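Local coordinates for extracellular solute-binding protein, family 7 (Colwellia psychrerythraea, PDB 4PET), which binds pyruvate together with a calcium ion and, as a periplasmic solute-binding protein, probably delivers it to a TRAP transporter for uptake, at residues T110-G114 against I307-N311; N152-G156 against Y230-H235; G170-P176 against T206-W212; G214-D218 against A279-L284. One frame throughout, in Å; residues are numbered along the deposited sequence.

Contact 1: residues T110-G114 against I307-N311; sequences TVPFG and IVQAN
Pro112 and Phe113 occupy the two corners of a type II beta turn that runs from Val111 to Gly114 and packs against helix 301-321. The turn is closed by the bond from Gly114 N to Val111 O, and Phe113 sits at the corner with positive phi (61°). The far end of its ring meets the helix. Phe113 CZ lies 3.6 Å from Val308 CG2 and 4.0 Å from Ile307 CG2. The Ile307 methyl approaches near the plane of the ring, at its edge. The Val308 branch that touches is the one anti to its carbonyl carbon, and it comes in obliquely. Asn311 stands one helical turn on from Ile307. Its CG is anti to the backbone N (chi1 -173°), which sends the amide toward the turn. Amide and ring run past each other in opposite directions, with their planes 61° apart. Asn311 ND2 is 3.6 Å from Phe113 CD2, at the ring edge. No hydrogen bond crosses between the two segments, so this is side-chain packing. Phe354 of the second subunit meets the Phe113 ring edge-to-face, and the backbone of Phe113 bonds to Trp234. Phe178 of helix 177-185 touches both Pro112 and Asn311. The amide oxygen is buried without a hydrogen-bond partner in the model: Asn311 OD1 rests 3.6 Å from Pro112 CB.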
loop_
_atom_site.group_PDB
_atom_site.type_symbol
_atom_site.label_atom_id
_atom_site.label_comp_id
_atom_site.label_asym_id
_atom_site.label_seq_id
_atom_site.Cartn_x
_atom_site.Cartn_y
_atom_site.Cartn_z
ATOM N N THR A 110 6.575 7.434 -11.878
ATOM C CA THR A 110 6.063 6.144 -12.379
ATOM C C THR A 110 6.606 5.997 -13.799
ATOM O O THR A 110 7.203 6.945 -14.329
ATOM C CB THR A 110 4.517 6.099 -12.379
ATOM O OG1 THR A 110 4.052 4.767 -12.676
ATOM C CG2 THR A 110 3.961 7.076 -13.401
ATOM N N VAL A 111 6.452 4.816 -14.399
ATOM C CA VAL A 111 6.737 4.630 -15.826
ATOM C C VAL A 111 5.670 3.764 -16.504
ATOM O O VAL A 111 5.090 2.865 -15.879
ATOM C CB VAL A 111 8.129 4.000 -16.100
ATOM C CG1 VAL A 111 9.213 4.769 -15.355
ATOM C CG2 VAL A 111 8.169 2.563 -15.679
ATOM N N PRO A 112 5.376 4.066 -17.777
ATOM C CA PRO A 112 4.408 3.293 -18.561
ATOM C C PRO A 112 4.755 1.814 -18.494
ATOM O O PRO A 112 5.914 1.439 -18.575
ATOM C CB PRO A 112 4.578 3.862 -19.981
ATOM C CG PRO A 112 5.009 5.286 -19.741
ATOM C CD PRO A 112 5.916 5.208 -18.537
ATOM N N PHE A 113 3.750 0.974 -18.304
ATOM C CA PHE A 113 3.949 -0.467 -18.178
ATOM C C PHE A 113 4.826 -0.885 -16.983
ATOM O O PHE A 113 5.252 -2.039 -16.877
ATOM C CB PHE A 113 4.460 -1.038 -19.513
ATOM C CG PHE A 113 3.663 -0.557 -20.683
ATOM C CD1 PHE A 113 2.375 -1.020 -20.897
ATOM C CD2 PHE A 113 4.161 0.386 -21.536
ATOM C CE1 PHE A 113 1.623 -0.548 -21.956
ATOM C CE2 PHE A 113 3.403 0.863 -22.602
ATOM C CZ PHE A 113 2.147 0.379 -22.809
ATOM N N GLY A 114 5.002 0.020 -16.030
ATOM C CA GLY A 114 5.797 -0.275 -14.843
ATOM C C GLY A 114 5.040 -0.852 -13.664
ATOM O O GLY A 114 4.083 -1.644 -13.817
ATOM N N ILE A 307 2.280 1.536 -28.932
ATOM C CA ILE A 307 2.707 2.260 -27.757
ATOM C C ILE A 307 3.710 1.446 -26.915
ATOM O O ILE A 307 4.676 2.015 -26.389
ATOM C CB ILE A 307 1.495 2.670 -26.882
ATOM C CG1 ILE A 307 0.613 3.685 -27.615
ATOM C CG2 ILE A 307 1.950 3.298 -25.591
ATOM C CD1 ILE A 307 -0.651 4.015 -26.832
ATOM N N VAL A 308 3.479 0.138 -26.781
ATOM C CA VAL A 308 4.389 -0.736 -26.029
ATOM C C VAL A 308 5.769 -0.722 -26.697
ATOM O O VAL A 308 6.814 -0.619 -26.031
ATOM C CB VAL A 308 3.876 -2.194 -25.986
ATOM C CG1 VAL A 308 4.971 -3.139 -25.523
ATOM C CG2 VAL A 308 2.643 -2.328 -25.097
ATOM N N GLN A 309 5.747 -0.794 -28.023
ATOM C CA GLN A 309 6.966 -0.821 -28.818
ATOM C C GLN A 309 7.728 0.495 -28.687
ATOM O O GLN A 309 8.944 0.494 -28.569
ATOM C CB GLN A 309 6.615 -1.103 -30.284
ATOM C CG GLN A 309 7.807 -1.086 -31.229
ATOM C CD GLN A 309 7.468 -1.489 -32.649
ATOM O OE1 GLN A 309 7.607 -2.649 -33.021
ATOM N NE2 GLN A 309 7.032 -0.528 -33.456
ATOM N N ALA A 310 7.009 1.614 -28.742
ATOM C CA ALA A 310 7.639 2.940 -28.713
ATOM C C ALA A 310 8.234 3.121 -27.335
ATOM O O ALA A 310 9.341 3.589 -27.186
ATOM C CB ALA A 310 6.620 4.031 -28.988
ATOM N N ASN A 311 7.491 2.715 -26.316
ATOM C CA ASN A 311 8.041 2.717 -24.976
ATOM C C ASN A 311 9.358 1.902 -24.870
ATOM O O ASN A 311 10.344 2.421 -24.386
ATOM C CB ASN A 311 6.980 2.212 -23.998
ATOM C CG ASN A 311 7.407 2.328 -22.549
ATOM O OD1 ASN A 311 7.511 3.430 -21.991
ATOM N ND2 ASN A 311 7.617 1.178 -21.912
#

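Contact 2: residues N152-G156 against Y230-H235; sequences NQMGG and YYTGWH. With CA (calcium ion), chain E; PYR (pyruvic acid), chain D.
Met154, a selenomethionine, wraps round the Tyr230 ring, from its hydroxyl end to its face. Met154 CB is 3.6 Å from Tyr230 CE1. Met154 CG comes next and sits 3.5 Å from Tyr230 OH. The chain then folds back at chi2 (-73°) and chi3 (-67°). This carries SE above the ring at a distance, a Met-aromatic contact, and swings the methyl inward. Met154 CE ends straight over the ring centre, 3.8 Å from the centroid of Tyr230, in a CH-pi contact. Met154 CE is also 3.2 Å from Tyr231 O. Trp157 also stacks on the Tyr230 ring, and Leu345 of the second subunit packs on Met154. Next to these side chains the backbones form a classic beta bulge, in which Gly155 and Gly156 both face Tyr231. Tyr231 O accepts a bond from Gly155 N and a weak one from Gly156 N at 3.5 Å. In return Tyr231 N gives a nearly straight bond to Gly156 O, 2.8 Å long and in the carbonyl plane. Gly155 passes close to the Thr232 carbonyl and has no side chain to get in its way. The bulge lies next to Gln153, a ligand of the calcium ion and part of the pyruvate site. Water 1 joins the loops here, giving hydrogens to Asn152 OD1 and Gln153 O and accepting from Trp234 N. His235 NE2 donates to Met154 O over 2.8 Å, from well above the carbonyl plane, and the same imidazole touches Glu211, another calcium ligand.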
loop_
_atom_site.group_PDB
_atom_site.type_symbol
_atom_site.label_atom_id
_atom_site.label_comp_id
_atom_site.label_asym_id
_atom_site.label_seq_id
_atom_site.Cartn_x
_atom_site.Cartn_y
_atom_site.Cartn_z
ATOM N N ASN A 152 -3.259 3.222 -9.844
ATOM C CA ASN A 152 -3.185 3.114 -11.294
ATOM C C ASN A 152 -4.088 4.188 -11.918
ATOM O O ASN A 152 -5.238 4.380 -11.492
ATOM C CB ASN A 152 -3.693 1.717 -11.706
ATOM C CG ASN A 152 -2.880 1.112 -12.823
ATOM O OD1 ASN A 152 -2.747 1.701 -13.889
ATOM N ND2 ASN A 152 -2.294 -0.056 -12.568
ATOM N N GLN A 153 -3.590 4.919 -12.904
ATOM C CA GLN A 153 -4.363 6.059 -13.410
ATOM C C GLN A 153 -5.103 5.708 -14.689
ATOM O O GLN A 153 -4.698 4.804 -15.421
ATOM C CB GLN A 153 -3.446 7.273 -13.636
ATOM C CG GLN A 153 -2.773 7.743 -12.359
ATOM C CD GLN A 153 -2.073 9.052 -12.488
ATOM O OE1 GLN A 153 -1.893 9.570 -13.608
ATOM N NE2 GLN A 153 -1.724 9.648 -11.346
HETATM N N MSE A 154 -6.192 6.436 -14.958
HETATM C CA MSE A 154 -6.970 6.237 -16.171
HETATM C C MSE A 154 -6.215 6.852 -17.351
HETATM O O MSE A 154 -5.353 7.722 -17.154
HETATM C CB MSE A 154 -8.387 6.847 -16.014
HETATM C CG MSE A 154 -9.215 6.175 -14.909
HETATM SE SE MSE A 154 -9.780 4.424 -15.470
HETATM C CE MSE A 154 -10.984 5.015 -16.872
ATOM N N GLY A 155 -6.511 6.375 -18.562
ATOM C CA GLY A 155 -5.856 6.817 -19.784
ATOM C C GLY A 155 -6.167 8.261 -20.156
ATOM O O GLY A 155 -5.396 8.911 -20.893
ATOM N N GLY A 156 -7.308 8.754 -19.668
ATOM C CA GLY A 156 -7.663 10.146 -19.869
ATOM C C GLY A 156 -8.977 10.390 -20.561
ATOM O O GLY A 156 -9.764 9.475 -20.838
ATOM N N TYR A 230 -13.677 8.209 -21.848
ATOM C CA TYR A 230 -12.830 8.051 -20.685
ATOM C C TYR A 230 -12.062 6.740 -20.855
ATOM O O TYR A 230 -12.642 5.654 -20.808
ATOM C CB TYR A 230 -13.706 8.026 -19.442
ATOM C CG TYR A 230 -12.995 8.290 -18.124
ATOM C CD1 TYR A 230 -11.699 8.787 -18.078
ATOM C CD2 TYR A 230 -13.637 8.030 -16.922
ATOM C CE1 TYR A 230 -11.083 9.053 -16.877
ATOM C CE2 TYR A 230 -13.039 8.288 -15.716
ATOM C CZ TYR A 230 -11.758 8.781 -15.693
ATOM O OH TYR A 230 -11.169 9.020 -14.478
ATOM N N TYR A 231 -10.760 6.848 -21.069
ATOM C CA TYR A 231 -9.958 5.718 -21.475
ATOM C C TYR A 231 -9.312 5.059 -20.288
ATOM O O TYR A 231 -8.960 5.729 -19.296
ATOM C CB TYR A 231 -8.882 6.159 -22.498
ATOM C CG TYR A 231 -9.414 6.135 -23.910
ATOM C CD1 TYR A 231 -10.208 7.174 -24.391
ATOM C CD2 TYR A 231 -9.171 5.050 -24.751
ATOM C CE1 TYR A 231 -10.722 7.144 -25.659
ATOM C CE2 TYR A 231 -9.692 5.016 -26.033
ATOM C CZ TYR A 231 -10.471 6.066 -26.474
ATOM O OH TYR A 231 -11.015 6.069 -27.742
ATOM N N THR A 232 -9.162 3.745 -20.376
ATOM C CA THR A 232 -8.422 3.006 -19.352
ATOM C C THR A 232 -6.889 3.203 -19.525
ATOM O O THR A 232 -6.440 3.604 -20.597
ATOM C CB THR A 232 -8.772 1.516 -19.400
ATOM O OG1 THR A 232 -8.406 0.988 -20.677
ATOM C CG2 THR A 232 -10.291 1.288 -19.155
ATOM N N GLY A 233 -6.121 2.870 -18.484
ATOM C CA GLY A 233 -4.698 3.199 -18.368
ATOM C C GLY A 233 -3.647 2.201 -18.878
ATOM O O GLY A 233 -3.957 1.218 -19.561
ATOM N N TRP A 234 -2.384 2.482 -18.537
ATOM C CA TRP A 234 -1.195 1.866 -19.149
ATOM C C TRP A 234 0.058 2.690 -18.829
ATOM O O TRP A 234 1.138 2.158 -18.636
ATOM C CB TRP A 234 -1.333 1.730 -20.680
ATOM C CG TRP A 234 -1.476 3.055 -21.424
ATOM C CD1 TRP A 234 -2.637 3.706 -21.723
ATOM C CD2 TRP A 234 -0.412 3.888 -21.920
ATOM N NE1 TRP A 234 -2.364 4.883 -22.406
ATOM C CE2 TRP A 234 -1.006 5.023 -22.521
ATOM C CE3 TRP A 234 0.982 3.784 -21.918
ATOM C CZ2 TRP A 234 -0.252 6.043 -23.133
ATOM C CZ3 TRP A 234 1.733 4.804 -22.546
ATOM C CH2 TRP A 234 1.098 5.922 -23.128
ATOM N N HIS A 235 -0.127 3.999 -18.722
ATOM C CA HIS A 235 0.955 4.995 -18.730
ATOM C C HIS A 235 1.417 5.392 -17.331
ATOM O O HIS A 235 2.584 5.790 -17.134
ATOM C CB HIS A 235 0.442 6.250 -19.424
ATOM C CG HIS A 235 -0.720 6.854 -18.713
ATOM N ND1 HIS A 235 -0.683 8.115 -18.171
ATOM C CD2 HIS A 235 -1.932 6.338 -18.388
ATOM C CE1 HIS A 235 -1.826 8.359 -17.552
ATOM N NE2 HIS A 235 -2.599 7.300 -17.674
HETATM CA CA CA E . -1.424 11.650 -14.588
HETATM C C PYR D . -0.208 14.316 -13.123
HETATM O O PYR D . -0.588 13.927 -14.311
HETATM O OXT PYR D . 0.341 15.495 -13.049
HETATM C CA PYR D . -0.468 13.532 -11.979
HETATM O O3 PYR D . -0.829 12.278 -12.085
HETATM C CB PYR D . -0.397 14.119 -10.603
HETATM O O HOH W 1 -2.220 3.666 -15.956
#

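Contact 3: residues G170-P176 against T206-W212. With CA (calcium ion), chain E; PYR (pyruvic acid), chain D.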
loop_
_atom_site.group_PDB
_atom_site.type_symbol
_atom_site.label_atom_id
_atom_site.label_comp_id
_atom_site.label_asym_id
_atom_site.label_seq_id
_atom_site.Cartn_x
_atom_site.Cartn_y
_atom_site.Cartn_z
ATOM N N GLY A 170 -0.527 14.381 -34.409
ATOM C CA GLY A 170 -0.955 15.749 -34.231
ATOM C C GLY A 170 -1.888 15.924 -33.055
ATOM O O GLY A 170 -2.331 17.035 -32.776
ATOM N N LEU A 171 -2.180 14.837 -32.355
ATOM C CA LEU A 171 -3.031 14.921 -31.181
ATOM C C LEU A 171 -2.358 15.759 -30.104
ATOM O O LEU A 171 -1.291 15.364 -29.571
ATOM C CB LEU A 171 -3.283 13.532 -30.594
ATOM C CG LEU A 171 -4.210 13.550 -29.383
ATOM C CD1 LEU A 171 -5.604 13.962 -29.793
ATOM C CD2 LEU A 171 -4.241 12.212 -28.704
ATOM N N LYS A 172 -2.997 16.876 -29.753
ATOM C CA LYS A 172 -2.538 17.720 -28.646
ATOM C C LYS A 172 -3.056 17.234 -27.328
ATOM O O LYS A 172 -4.249 17.336 -27.072
ATOM C CB LYS A 172 -2.993 19.161 -28.857
ATOM C CG LYS A 172 -2.348 19.803 -30.114
ATOM C CD LYS A 172 -2.834 21.220 -30.353
ATOM C CE LYS A 172 -4.337 21.296 -30.598
ATOM N NZ LYS A 172 -4.676 20.710 -31.906
HETATM N N MSE A 173 -2.169 16.722 -26.471
HETATM C CA MSE A 173 -2.642 16.094 -25.250
HETATM C C MSE A 173 -1.835 16.510 -24.030
HETATM O O MSE A 173 -0.609 16.465 -24.048
HETATM C CB MSE A 173 -2.585 14.559 -25.390
HETATM C CG MSE A 173 -2.995 13.822 -24.149
HETATM SE SE MSE A 173 -3.032 11.874 -24.339
HETATM C CE MSE A 173 -3.872 11.523 -22.630
ATOM N N ARG A 174 -2.521 16.907 -22.960
ATOM C CA ARG A 174 -1.836 17.075 -21.689
ATOM C C ARG A 174 -1.556 15.720 -21.048
ATOM O O ARG A 174 -2.483 14.989 -20.656
ATOM C CB ARG A 174 -2.627 17.964 -20.736
ATOM C CG ARG A 174 -1.884 18.325 -19.508
ATOM C CD ARG A 174 -2.122 17.328 -18.376
ATOM N NE ARG A 174 -1.225 17.609 -17.272
ATOM C CZ ARG A 174 -0.966 16.799 -16.257
ATOM N NH1 ARG A 174 -1.553 15.624 -16.156
ATOM N NH2 ARG A 174 -0.097 17.170 -15.336
ATOM N N ILE A 175 -0.268 15.386 -20.971
ATOM C CA ILE A 175 0.198 14.139 -20.383
ATOM C C ILE A 175 1.686 14.322 -20.027
ATOM O O ILE A 175 2.480 14.672 -20.886
ATOM C CB ILE A 175 -0.008 12.959 -21.348
ATOM C CG1 ILE A 175 0.367 11.619 -20.691
ATOM C CG2 ILE A 175 0.714 13.216 -22.715
ATOM C CD1 ILE A 175 -0.019 10.420 -21.530
ATOM N N PRO A 176 2.045 14.114 -18.749
ATOM C CA PRO A 176 3.428 14.315 -18.297
ATOM C C PRO A 176 4.326 13.082 -18.420
ATOM O O PRO A 176 3.917 11.990 -18.893
ATOM C CB PRO A 176 3.246 14.678 -16.832
ATOM C CG PRO A 176 2.021 13.824 -16.404
ATOM C CD PRO A 176 1.166 13.682 -17.636
ATOM N N THR A 206 -7.040 23.990 -27.159
ATOM C CA THR A 206 -5.598 24.091 -27.043
ATOM C C THR A 206 -5.036 22.683 -26.850
ATOM O O THR A 206 -3.927 22.390 -27.304
ATOM C CB THR A 206 -5.183 25.015 -25.907
ATOM O OG1 THR A 206 -5.531 26.346 -26.269
ATOM C CG2 THR A 206 -3.657 24.941 -25.654
ATOM N N ILE A 207 -5.803 21.823 -26.174
ATOM C CA ILE A 207 -5.545 20.378 -26.161
ATOM C C ILE A 207 -6.801 19.670 -26.618
ATOM O O ILE A 207 -7.926 20.183 -26.453
ATOM C CB ILE A 207 -5.110 19.822 -24.765
ATOM C CG1 ILE A 207 -6.029 20.370 -23.666
ATOM C CG2 ILE A 207 -3.671 20.180 -24.464
ATOM C CD1 ILE A 207 -5.655 19.899 -22.277
ATOM N N ASP A 208 -6.604 18.510 -27.234
ATOM C CA ASP A 208 -7.696 17.688 -27.753
ATOM C C ASP A 208 -8.034 16.603 -26.755
ATOM O O ASP A 208 -9.083 15.970 -26.837
ATOM C CB ASP A 208 -7.266 17.040 -29.057
ATOM C CG ASP A 208 -6.775 18.065 -30.085
ATOM O OD1 ASP A 208 -7.574 18.963 -30.406
ATOM O OD2 ASP A 208 -5.608 17.968 -30.551
ATOM N N ALA A 209 -7.139 16.388 -25.806
ATOM C CA ALA A 209 -7.340 15.330 -24.814
ATOM C C ALA A 209 -6.417 15.622 -23.651
ATOM O O ALA A 209 -5.478 16.433 -23.777
ATOM C CB ALA A 209 -6.995 14.009 -25.423
ATOM N N LEU A 210 -6.650 14.961 -22.531
ATOM C CA LEU A 210 -5.774 15.114 -21.388
ATOM C C LEU A 210 -5.934 13.911 -20.508
ATOM O O LEU A 210 -6.938 13.187 -20.593
ATOM C CB LEU A 210 -6.099 16.389 -20.593
ATOM C CG LEU A 210 -7.487 16.528 -19.941
ATOM C CD1 LEU A 210 -7.587 15.787 -18.604
ATOM C CD2 LEU A 210 -7.766 17.996 -19.749
ATOM N N GLU A 211 -4.957 13.708 -19.645
ATOM C CA GLU A 211 -5.151 12.797 -18.538
ATOM C C GLU A 211 -4.805 13.566 -17.281
ATOM O O GLU A 211 -4.027 14.542 -17.311
ATOM C CB GLU A 211 -4.347 11.505 -18.738
ATOM C CG GLU A 211 -2.847 11.613 -18.652
ATOM C CD GLU A 211 -2.380 11.664 -17.197
ATOM O OE1 GLU A 211 -1.657 12.604 -16.833
ATOM O OE2 GLU A 211 -2.768 10.776 -16.405
ATOM N N TRP A 212 -5.422 13.181 -16.177
ATOM C CA TRP A 212 -5.063 13.767 -14.900
ATOM C C TRP A 212 -4.744 12.636 -13.914
ATOM O O TRP A 212 -3.576 12.259 -13.817
ATOM C CB TRP A 212 -6.115 14.761 -14.404
ATOM C CG TRP A 212 -5.846 15.259 -13.045
ATOM C CD1 TRP A 212 -6.627 15.076 -11.937
ATOM C CD2 TRP A 212 -4.698 15.977 -12.611
ATOM N NE1 TRP A 212 -6.033 15.637 -10.843
ATOM C CE2 TRP A 212 -4.840 16.199 -11.225
ATOM C CE3 TRP A 212 -3.554 16.467 -13.260
ATOM C CZ2 TRP A 212 -3.904 16.904 -10.481
ATOM C CZ3 TRP A 212 -2.620 17.153 -12.520
ATOM C CH2 TRP A 212 -2.791 17.362 -11.138
HETATM CA CA CA E . -1.424 11.650 -14.588
HETATM C C PYR D . -0.208 14.316 -13.123
HETATM O O PYR D . -0.588 13.927 -14.311
HETATM O OXT PYR D . 0.341 15.495 -13.049
HETATM C CA PYR D . -0.468 13.532 -11.979
HETATM O O3 PYR D . -0.829 12.278 -12.085
HETATM C CB PYR D . -0.397 14.119 -10.603
HETATM O O HOH W 2 -7.554 21.733 -31.681
#
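Arg174 and Glu211 mark the tight, buried end of this parallel strand pair. Arg174 grips the pyruvate carboxylate with two bonds, NH1 to O at 2.7 Å and NH2 to OXT at 2.9 Å, the hallmark pairing of TRAP solute-binding proteins. Arg174 NH1 also donates to Glu211 O over 2.9 Å, so NH1 is shared between the ligand and the backbone just past strand 209-210. The edge of the Trp212 indole meets a face of that guanidinium, with CE3 3.6 Å from Arg174 NH1. Glu211, bent at chi2 (79°), holds the calcium ion with both carboxylate oxygens, and Trp212 O is a further ligand. The far end is looser and partly exposed. There Asp208 OD2 takes two bonds from Lys172: the backbone N on the anti side at 2.9 Å, and NZ on the syn side in a salt bridge of 3.2 Å. Water 2 links NZ to Asp208 OD1. Backbone bonds such as Arg174 N to Ala209 O join the strands. Strand 189-191 and helices 177-185 and 198-204 connect the pair in beta-alpha-beta crossovers. Strand 189-191 lies beyond 172-174 in the sheet, and strand 156-158 beyond 209-210. Helix 198-204 covers Arg174, Ile207 and Leu210.

Contact 4: residues G214-D218 against A279-L284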
loop_
_atom_site.group_PDB
_atom_site.type_symbol
_atom_site.label_atom_id
_atom_site.label_comp_id
_atom_site.label_asym_id
_atom_site.label_seq_id
_atom_site.Cartn_x
_atom_site.Cartn_y
_atom_site.Cartn_z
ATOM N N GLY A 214 -7.746 10.048 -12.362
ATOM C CA GLY A 214 -8.728 8.988 -12.308
ATOM C C GLY A 214 -9.960 9.460 -11.571
ATOM O O GLY A 214 -10.134 10.654 -11.312
ATOM N N PRO A 215 -10.831 8.512 -11.219
ATOM C CA PRO A 215 -12.112 8.836 -10.586
ATOM C C PRO A 215 -11.951 9.564 -9.265
ATOM O O PRO A 215 -12.865 10.279 -8.835
ATOM C CB PRO A 215 -12.747 7.461 -10.356
ATOM C CG PRO A 215 -12.114 6.565 -11.289
ATOM C CD PRO A 215 -10.715 7.086 -11.551
ATOM N N SER A 216 -10.816 9.393 -8.595
ATOM C CA SER A 216 -10.651 10.050 -7.300
ATOM C C SER A 216 -10.765 11.566 -7.411
ATOM O O SER A 216 -11.196 12.231 -6.466
ATOM C CB SER A 216 -9.317 9.679 -6.637
ATOM O OG SER A 216 -8.215 9.916 -7.504
ATOM N N LEU A 217 -10.356 12.105 -8.559
ATOM C CA LEU A 217 -10.178 13.549 -8.730
ATOM C C LEU A 217 -10.726 14.109 -10.045
ATOM O O LEU A 217 -10.971 15.304 -10.125
ATOM C CB LEU A 217 -8.693 13.927 -8.631
ATOM C CG LEU A 217 -8.040 13.744 -7.265
ATOM C CD1 LEU A 217 -6.462 13.840 -7.382
ATOM C CD2 LEU A 217 -8.588 14.787 -6.295
ATOM N N ASP A 218 -10.910 13.271 -11.066
ATOM C CA ASP A 218 -11.209 13.786 -12.396
ATOM C C ASP A 218 -12.620 14.384 -12.496
ATOM O O ASP A 218 -12.838 15.309 -13.267
ATOM C CB ASP A 218 -11.095 12.693 -13.446
ATOM C CG ASP A 218 -9.667 12.284 -13.743
ATOM O OD1 ASP A 218 -8.732 12.784 -13.079
ATOM O OD2 ASP A 218 -9.496 11.438 -14.650
ATOM N N ALA A 279 -11.262 7.287 -2.293
ATOM C CA ALA A 279 -11.989 8.271 -3.081
ATOM C C ALA A 279 -12.360 7.717 -4.439
ATOM O O ALA A 279 -13.419 8.038 -4.990
ATOM C CB ALA A 279 -11.147 9.517 -3.242
ATOM N N SER A 280 -11.477 6.896 -4.990
ATOM C CA SER A 280 -11.722 6.283 -6.278
ATOM C C SER A 280 -12.918 5.353 -6.195
ATOM O O SER A 280 -13.709 5.261 -7.131
ATOM C CB SER A 280 -10.490 5.519 -6.738
ATOM O OG SER A 280 -9.367 6.406 -6.869
ATOM N N GLY A 281 -13.050 4.626 -5.094
ATOM C CA GLY A 281 -14.225 3.770 -4.945
ATOM C C GLY A 281 -15.514 4.539 -4.794
ATOM O O GLY A 281 -16.534 4.148 -5.368
ATOM N N VAL A 282 -15.478 5.616 -4.006
ATOM C CA VAL A 282 -16.655 6.421 -3.763
ATOM C C VAL A 282 -17.084 7.067 -5.081
ATOM O O VAL A 282 -18.275 7.091 -5.433
ATOM C CB VAL A 282 -16.390 7.533 -2.732
ATOM C CG1 VAL A 282 -17.597 8.449 -2.637
ATOM C CG2 VAL A 282 -16.057 6.945 -1.345
ATOM N N ASN A 283 -16.105 7.547 -5.827
ATOM C CA ASN A 283 -16.402 8.290 -7.036
ATOM C C ASN A 283 -16.727 7.393 -8.198
ATOM O O ASN A 283 -17.574 7.755 -9.024
ATOM C CB ASN A 283 -15.285 9.259 -7.362
ATOM C CG ASN A 283 -15.234 10.388 -6.382
ATOM O OD1 ASN A 283 -16.174 10.582 -5.598
ATOM N ND2 ASN A 283 -14.140 11.140 -6.395
ATOM N N LEU A 284 -16.110 6.205 -8.242
ATOM C CA LEU A 284 -16.480 5.247 -9.279
ATOM C C LEU A 284 -17.939 4.800 -9.099
ATOM O O LEU A 284 -18.660 4.603 -10.080
ATOM C CB LEU A 284 -15.537 4.036 -9.282
ATOM C CG LEU A 284 -15.855 2.948 -10.319
ATOM C CD1 LEU A 284 -15.693 3.456 -11.795
ATOM C CD2 LEU A 284 -14.950 1.759 -10.055
HETATM O O HOH W 3 -8.256 7.717 -9.222
#
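Asn283 leaves helix 255-290 toward the loop of Pro215 and Ser216. Its CG is anti to the carbonyl carbon (chi1 -70°), which brings the amide up to the loop backbone. Asn283 ND2 donates to Pro215 O over 2.9 Å. The acceptor lies in the amide plane, and the donor is tilted 20° from the carbonyl plane. Asn283 ND2 is also 3.1 Å from Ser216 O. One turn earlier on the helix, Ser280 faces Ser216. Here the hydroxyl of one residue meets the methylene of the other: Ser280 OG is 3.3 Å from Ser216 CB. Ser280 OG also bonds to Ser276 O within its own helix. Water 3 donates to Ser280 OG and accepts from Ser216 N, so it links loop and helix. Ala279 CB adds an apolar touch, 3.9 Å from Ser216 CB. Pro215 lays its CB over the helix backbone, 4.0 Å from Ser280 O. The loop itself is a tight turn. Gly214 O accepts from both Leu217 N and Asp218 N, and Gly214 N donates back to Asp218 OD1, which also accepts from Val213 N. Trp342 of the second subunit packs on both Pro215 and Ser280, so the contact borders the dimer interface. It ties the loop that follows the calcium ligand Trp212 to a very long helix, an element characteristic of TRAP solute-binding proteins.

From the N terminus, 110-114 comes first, and its partner 307-311 arrives last. Contact 1 therefore closes a loop that holds all the others. Contact 2 opens next, at 152-156. Contact 3 opens and closes inside it, from 170-176 to 206-212. Contact 4 then opens at 214-218, before contact 2 closes at 230-235, so these two cross; contact 4 closes at 279-284. Contacts 2 and 3 belong to one mixed sheet and share the calcium ion and pyruvate. Contacts 3 and 4, in series, touch where Trp212 meets Asp218 and Leu217. Contact 1 touches contact 2 through Trp234 and His235, bringing in helix 301-321. Contact 4 touches contact 2 beside Tyr230 and brings in helix 255-290.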